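Local coordinates for tRNA nucleotidyl transferase-related protein (Thermotoga maritima, PDB 3H38) that is the C-terminal, nucleotidyltransferase part of a class II CCA-adding enzyme, which probably builds the CCA end of tRNA from CTP and ATP, at residues P175-I178 with L179-I182; K201-E205 with E206-E210. All coordinates share one frame; numbering follows the deposited sequence.

Contact 1. Residues P175-I178 with L179-I182; sequences PTRI and LRAI
T176 and R180 meet near the start of helix 177-187. The methyl CG2 of T176 lies 3.7 Å from CD of R180, and the two side chains run obliquely across each other. CG of R180 sits 3.5 Å from T176 O. That oxygen takes the backbone N of R180 at 3.2 Å in a nearly straight bond (165°) lying in the carbonyl plane. It also takes L179 N, but weakly. One residue on, A181 N reaches R177 O at 2.9 Å from above the carbonyl plane, and A181 CB packs at 3.3 Å on the same oxygen. I182 brings CD1 to 3.4 Å from I178 O.

The R180 chain runs straight past CG and then bends (chi3 65°). Its guanidinium therefore turns off the helix to two acids: NH1 makes a salt bridge to D130, and NH2 one to E220. The R177 chain is extended, and its NH1 bonds to S170 OG. These bonds probably help to orient both groups in this nucleotide-free form. T176 N in turn bonds to D174 OD2, which ties this end of the helix to another site residue. R177, R180, D130 and D174 all bind CTP and ATP in complexes of this protein. D174 and R177 match the DxxR pattern of class II CCA-adding enzymes, whose Asp and Arg probably read the incoming base here too.

Contact 2. Residues K201-E205 with E206-E210; sequences KQAVE and EGYLE
The Y208 ring turns an edge toward A203. Its CD2 lies 3.5 Å from A203 O, which sits near the ring plane, and 4.2 Å from the methyl CB of A203. The carboxylate oxygen OE2 of E206 also lies in the ring plane, beyond CE2. Outside the two segments, P111 and V172 also touch the Y208 side chain.

The E206 side chain folds back along the preceding turn. The backbone brings its CB to 3.3 Å from Q202 O. With CG anti to the carbonyl carbon (chi1 -68°), CG stays as close to that oxygen. The chain then extends until OE1 lies 3.9 Å from Q202 CB. E206 N makes weak bonds to both Q202 O and A203 O.

Two backbone bonds close the turn. Y208 N reaches A203 O at 3.2 Å, nearly along the C=O axis, and G207 N reaches V204 O weakly at 3.5 Å. With G207 at positive phi (97°) and the apolar A203-Y208 contact, this is a Schellman motif. Glycine takes such a phi readily. G207 is also the N-cap of helix 208-211, so one glycine serves both helices.

On the inner side, V204 CG2 meets L209 CD2 at 4.1 Å. V204 and L209 both pack on helix 242-246, and V204 also on helix 177-187. A203 rests on F171 of helix 170-173. The turn thus joins helix 194-205 to helix 208-211, in a region that probably binds RNA, as in related polymerases.

The two contacts touch directly. I178 of contact 1 packs its CD1 against L209 CD1 at 3.4 Å and against A203 CB at 3.8 Å in contact 2. P175 also lies on Y208 and L209. Contact 1 is buried and opens a helix; contact 2 is partly buried and turns one helix into the next. Their chemistry differs accordingly. Contact 1 carries arginines of the nucleotide site, bonded to acids (R180) or to a serine (R177). Contact 2 has glutamates on its outer side and apolar residues on its inner side. Helix 177-187 is common ground: R177 and R180 serve the pocket, while I178 meets the turn at 201-210.

Contact 1. Residues P175-I178 with L179-I182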
ATOM      1  N   PRO A 175       9.786  -3.322  14.859  1.00 39.06           N
ATOM      2  CA  PRO A 175       8.405  -3.763  15.081  1.00 36.73           C
ATOM      3  C   PRO A 175       7.603  -3.642  13.795  1.00 39.34           C
ATOM      4  O   PRO A 175       6.469  -4.101  13.706  1.00 42.06           O
ATOM      5  CB  PRO A 175       7.887  -2.764  16.137  1.00 34.01           C
ATOM      6  CG  PRO A 175       9.113  -2.176  16.774  1.00 28.79           C
ATOM      7  CD  PRO A 175      10.094  -2.104  15.633  1.00 39.71           C
ATOM      8  N   THR A 176       8.223  -3.014  12.804  1.00 38.84           N
ATOM      9  CA  THR A 176       7.650  -2.831  11.483  1.00 37.25           C
ATOM     10  C   THR A 176       7.422  -4.214  10.831  1.00 35.30           C
ATOM     11  O   THR A 176       6.521  -4.399  10.023  1.00 29.28           O
ATOM     12  CB  THR A 176       8.561  -1.878  10.679  1.00 37.39           C
ATOM     13  OG1 THR A 176       7.852  -0.673  10.377  1.00 47.98           O
ATOM     14  CG2 THR A 176       9.154  -2.509   9.452  1.00 26.45           C
ATOM     15  N   ARG A 177       8.196  -5.194  11.281  1.00 30.64           N
ATOM     16  CA  ARG A 177       8.121  -6.557  10.795  1.00 28.48           C
ATOM     17  C   ARG A 177       6.877  -7.267  11.282  1.00 33.34           C
ATOM     18  O   ARG A 177       6.540  -8.374  10.813  1.00 29.22           O
ATOM     19  CB  ARG A 177       9.353  -7.346  11.249  1.00 34.62           C
ATOM     20  CG  ARG A 177      10.619  -7.066  10.445  1.00 29.88           C
ATOM     21  CD  ARG A 177      11.900  -7.435  11.243  1.00 38.61           C
ATOM     22  NE  ARG A 177      13.058  -6.778  10.650  1.00 45.91           N
ATOM     23  CZ  ARG A 177      14.289  -6.758  11.150  1.00 36.44           C
ATOM     24  NH1 ARG A 177      14.587  -7.373  12.293  1.00 35.84           N
ATOM     25  NH2 ARG A 177      15.229  -6.114  10.480  1.00 32.70           N
ATOM     26  N   ILE A 178       6.195  -6.644  12.235  1.00 32.56           N
ATOM     27  CA  ILE A 178       4.946  -7.207  12.719  1.00 20.09           C
ATOM     28  C   ILE A 178       3.933  -7.146  11.568  1.00 25.71           C
ATOM     29  O   ILE A 178       3.252  -8.121  11.298  1.00 21.88           O
ATOM     30  CB  ILE A 178       4.442  -6.487  13.974  1.00 28.56           C
ATOM     31  CG1 ILE A 178       5.293  -6.890  15.188  1.00 20.21           C
ATOM     32  CG2 ILE A 178       2.937  -6.786  14.205  1.00 42.04           C
ATOM     33  CD1 ILE A 178       5.100  -5.980  16.395  1.00 22.68           C
ATOM     34  N   LEU A 179       3.883  -6.006  10.876  1.00 32.27           N
ATOM     35  CA  LEU A 179       2.963  -5.785   9.761  1.00 23.95           C
ATOM     36  C   LEU A 179       3.466  -6.525   8.520  1.00 30.20           C
ATOM     37  O   LEU A 179       2.666  -7.142   7.799  1.00 24.19           O
ATOM     38  CB  LEU A 179       2.771  -4.279   9.492  1.00 21.46           C
ATOM     39  CG  LEU A 179       2.098  -3.470  10.635  1.00 34.87           C
ATOM     40  CD1 LEU A 179       2.177  -1.964  10.458  1.00 27.19           C
ATOM     41  CD2 LEU A 179       0.629  -3.855  10.766  1.00 47.32           C
ATOM     42  N   ARG A 180       4.787  -6.496   8.304  1.00 27.46           N
ATOM     43  CA  ARG A 180       5.411  -7.189   7.171  1.00 26.64           C
ATOM     44  C   ARG A 180       5.177  -8.694   7.183  1.00 30.76           C
ATOM     45  O   ARG A 180       4.982  -9.308   6.114  1.00 31.88           O
ATOM     46  CB  ARG A 180       6.909  -6.913   7.109  1.00 26.94           C
ATOM     47  CG  ARG A 180       7.264  -5.479   6.764  1.00 36.56           C
ATOM     48  CD  ARG A 180       8.720  -5.213   6.975  1.00 33.01           C
ATOM     49  NE  ARG A 180       9.505  -6.012   6.057  1.00 24.42           N
ATOM     50  CZ  ARG A 180       9.827  -5.609   4.835  1.00 42.55           C
ATOM     51  NH1 ARG A 180      10.539  -6.403   4.027  1.00 42.93           N
ATOM     52  NH2 ARG A 180       9.445  -4.401   4.430  1.00 35.99           N
ATOM     53  N   ALA A 181       5.195  -9.290   8.377  1.00 29.28           N
ATOM     54  CA  ALA A 181       4.931 -10.728   8.504  1.00 27.85           C
ATOM     55  C   ALA A 181       3.529 -11.065   8.018  1.00 28.00           C
ATOM     56  O   ALA A 181       3.333 -11.962   7.207  1.00 31.66           O
ATOM     57  CB  ALA A 181       5.139 -11.203   9.933  1.00 28.18           C
ATOM     58  N   ILE A 182       2.543 -10.325   8.493  1.00 30.11           N
ATOM     59  CA  ILE A 182       1.193 -10.548   8.019  1.00 31.98           C
ATOM     60  C   ILE A 182       1.151 -10.375   6.505  1.00 37.02           C
ATOM     61  O   ILE A 182       0.588 -11.225   5.796  1.00 42.23           O
ATOM     62  CB  ILE A 182       0.202  -9.595   8.723  1.00 40.24           C
ATOM     63  CG1 ILE A 182       0.046  -9.999  10.192  1.00 28.80           C
ATOM     64  CG2 ILE A 182      -1.138  -9.559   8.009  1.00 46.68           C
ATOM     65  CD1 ILE A 182      -0.052  -8.814  11.107  1.00 24.32           C
TER

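Contact 2. Residues K201-E205 with E206-E210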
ATOM      1  N   LYS A 201       3.425 -11.657  19.156  1.00 41.98           N
ATOM      2  CA  LYS A 201       2.421 -11.317  20.161  1.00 41.18           C
ATOM      3  C   LYS A 201       3.012 -10.557  21.335  1.00 40.81           C
ATOM      4  O   LYS A 201       2.383  -9.634  21.877  1.00 39.57           O
ATOM      5  CB  LYS A 201       1.747 -12.578  20.707  1.00 42.99           C
ATOM      6  CG  LYS A 201       0.883 -13.336  19.717  1.00 52.09           C
ATOM      7  CD  LYS A 201      -0.088 -14.250  20.462  1.00 47.57           C
ATOM      8  CE  LYS A 201      -0.754 -15.274  19.553  1.00 45.61           C
ATOM      9  NZ  LYS A 201      -1.840 -15.980  20.293  1.00 57.68           N
ATOM     10  N   GLN A 202       4.200 -10.980  21.756  1.00 35.16           N
ATOM     11  CA  GLN A 202       4.891 -10.326  22.875  1.00 43.96           C
ATOM     12  C   GLN A 202       5.127  -8.870  22.525  1.00 35.55           C
ATOM     13  O   GLN A 202       4.740  -7.963  23.270  1.00 35.98           O
ATOM     14  CB  GLN A 202       6.226 -11.018  23.189  1.00 44.38           C
ATOM     15  CG  GLN A 202       6.082 -12.436  23.724  1.00 55.63           C
ATOM     16  CD  GLN A 202       7.421 -13.093  24.086  1.00 65.64           C
ATOM     17  OE1 GLN A 202       7.451 -14.109  24.780  1.00 74.81           O
ATOM     18  NE2 GLN A 202       8.524 -12.518  23.618  1.00 58.28           N
ATOM     19  N   ALA A 203       5.743  -8.668  21.360  1.00 34.56           N
ATOM     20  CA  ALA A 203       6.083  -7.338  20.860  1.00 31.64           C
ATOM     21  C   ALA A 203       4.837  -6.470  20.790  1.00 26.37           C
ATOM     22  O   ALA A 203       4.850  -5.326  21.207  1.00 27.92           O
ATOM     23  CB  ALA A 203       6.731  -7.442  19.477  1.00 19.17           C
ATOM     24  N   VAL A 204       3.753  -7.030  20.263  1.00 35.04           N
ATOM     25  CA  VAL A 204       2.508  -6.276  20.150  1.00 33.65           C
ATOM     26  C   VAL A 204       2.028  -5.870  21.521  1.00 33.12           C
ATOM     27  O   VAL A 204       1.797  -4.695  21.778  1.00 43.88           O
ATOM     28  CB  VAL A 204       1.413  -7.051  19.405  1.00 29.93           C
ATOM     29  CG1 VAL A 204       0.012  -6.406  19.631  1.00 23.34           C
ATOM     30  CG2 VAL A 204       1.758  -7.134  17.927  1.00 27.62           C
ATOM     31  N   GLU A 205       1.913  -6.833  22.420  1.00 32.51           N
ATOM     32  CA  GLU A 205       1.357  -6.510  23.726  1.00 26.68           C
ATOM     33  C   GLU A 205       2.342  -5.896  24.728  1.00 41.50           C
ATOM     34  O   GLU A 205       1.964  -5.644  25.870  1.00 43.92           O
ATOM     35  CB  GLU A 205       0.665  -7.727  24.334  1.00 40.00           C
ATOM     36  CG  GLU A 205       1.572  -8.776  24.947  1.00 55.34           C
ATOM     37  CD  GLU A 205       0.762  -9.835  25.695  1.00 71.13           C
ATOM     38  OE1 GLU A 205       0.159 -10.712  25.033  1.00 65.81           O
ATOM     39  OE2 GLU A 205       0.717  -9.784  26.946  1.00 81.99           O
ATOM     40  N   GLU A 206       3.589  -5.648  24.328  1.00 43.64           N
ATOM     41  CA  GLU A 206       4.504  -4.917  25.216  1.00 38.20           C
ATOM     42  C   GLU A 206       4.814  -3.486  24.769  1.00 37.83           C
ATOM     43  O   GLU A 206       5.712  -2.857  25.326  1.00 43.24           O
ATOM     44  CB  GLU A 206       5.816  -5.673  25.436  1.00 37.31           C
ATOM     45  CG  GLU A 206       5.711  -6.963  26.229  1.00 44.51           C
ATOM     46  CD  GLU A 206       6.990  -7.809  26.131  1.00 56.66           C
ATOM     47  OE1 GLU A 206       6.936  -9.019  26.449  1.00 63.99           O
ATOM     48  OE2 GLU A 206       8.051  -7.269  25.729  1.00 54.79           O
ATOM     49  N   GLY A 207       4.104  -2.981  23.759  1.00 39.18           N
ATOM     50  CA  GLY A 207       4.187  -1.571  23.387  1.00 24.52           C
ATOM     51  C   GLY A 207       5.116  -1.230  22.243  1.00 21.19           C
ATOM     52  O   GLY A 207       5.435  -0.075  21.984  1.00 44.80           O
ATOM     53  N   TYR A 208       5.534  -2.235  21.513  1.00 29.65           N
ATOM     54  CA  TYR A 208       6.591  -1.989  20.544  1.00 41.23           C
ATOM     55  C   TYR A 208       6.177  -1.172  19.316  1.00 40.12           C
ATOM     56  O   TYR A 208       6.952  -0.331  18.835  1.00 39.58           O
ATOM     57  CB  TYR A 208       7.381  -3.268  20.254  1.00 33.49           C
ATOM     58  CG  TYR A 208       8.344  -3.548  21.393  1.00 31.81           C
ATOM     59  CD1 TYR A 208       9.437  -2.711  21.624  1.00 30.91           C
ATOM     60  CD2 TYR A 208       8.145  -4.613  22.261  1.00 30.86           C
ATOM     61  CE1 TYR A 208      10.324  -2.952  22.672  1.00 34.43           C
ATOM     62  CE2 TYR A 208       9.021  -4.861  23.315  1.00 40.32           C
ATOM     63  CZ  TYR A 208      10.111  -4.026  23.515  1.00 45.23           C
ATOM     64  OH  TYR A 208      10.977  -4.258  24.565  1.00 49.73           O
ATOM     65  N   LEU A 209       4.939  -1.377  18.872  1.00 32.65           N
ATOM     66  CA  LEU A 209       4.358  -0.592  17.792  1.00 28.38           C
ATOM     67  C   LEU A 209       4.372   0.909  18.143  1.00 43.98           C
ATOM     68  O   LEU A 209       4.883   1.729  17.372  1.00 47.01           O
ATOM     69  CB  LEU A 209       2.940  -1.093  17.484  1.00 35.53           C
ATOM     70  CG  LEU A 209       2.668  -2.165  16.398  1.00 29.26           C
ATOM     71  CD1 LEU A 209       3.903  -2.844  15.901  1.00 33.15           C
ATOM     72  CD2 LEU A 209       1.639  -3.195  16.846  1.00 26.14           C
ATOM     73  N   GLU A 210       3.843   1.267  19.314  1.00 38.52           N
ATOM     74  CA  GLU A 210       3.892   2.654  19.763  1.00 39.33           C
ATOM     75  C   GLU A 210       5.306   3.172  19.843  1.00 44.23           C
ATOM     76  O   GLU A 210       5.536   4.370  19.667  1.00 45.19           O
ATOM     77  CB  GLU A 210       3.254   2.839  21.136  1.00 28.91           C
ATOM     78  CG  GLU A 210       3.102   1.570  21.885  1.00 50.49           C
ATOM     79  CD  GLU A 210       1.921   0.799  21.370  1.00 53.53           C
ATOM     80  OE1 GLU A 210       1.912  -0.449  21.430  1.00 50.92           O
ATOM     81  OE2 GLU A 210       1.006   1.473  20.882  1.00 54.46           O
TER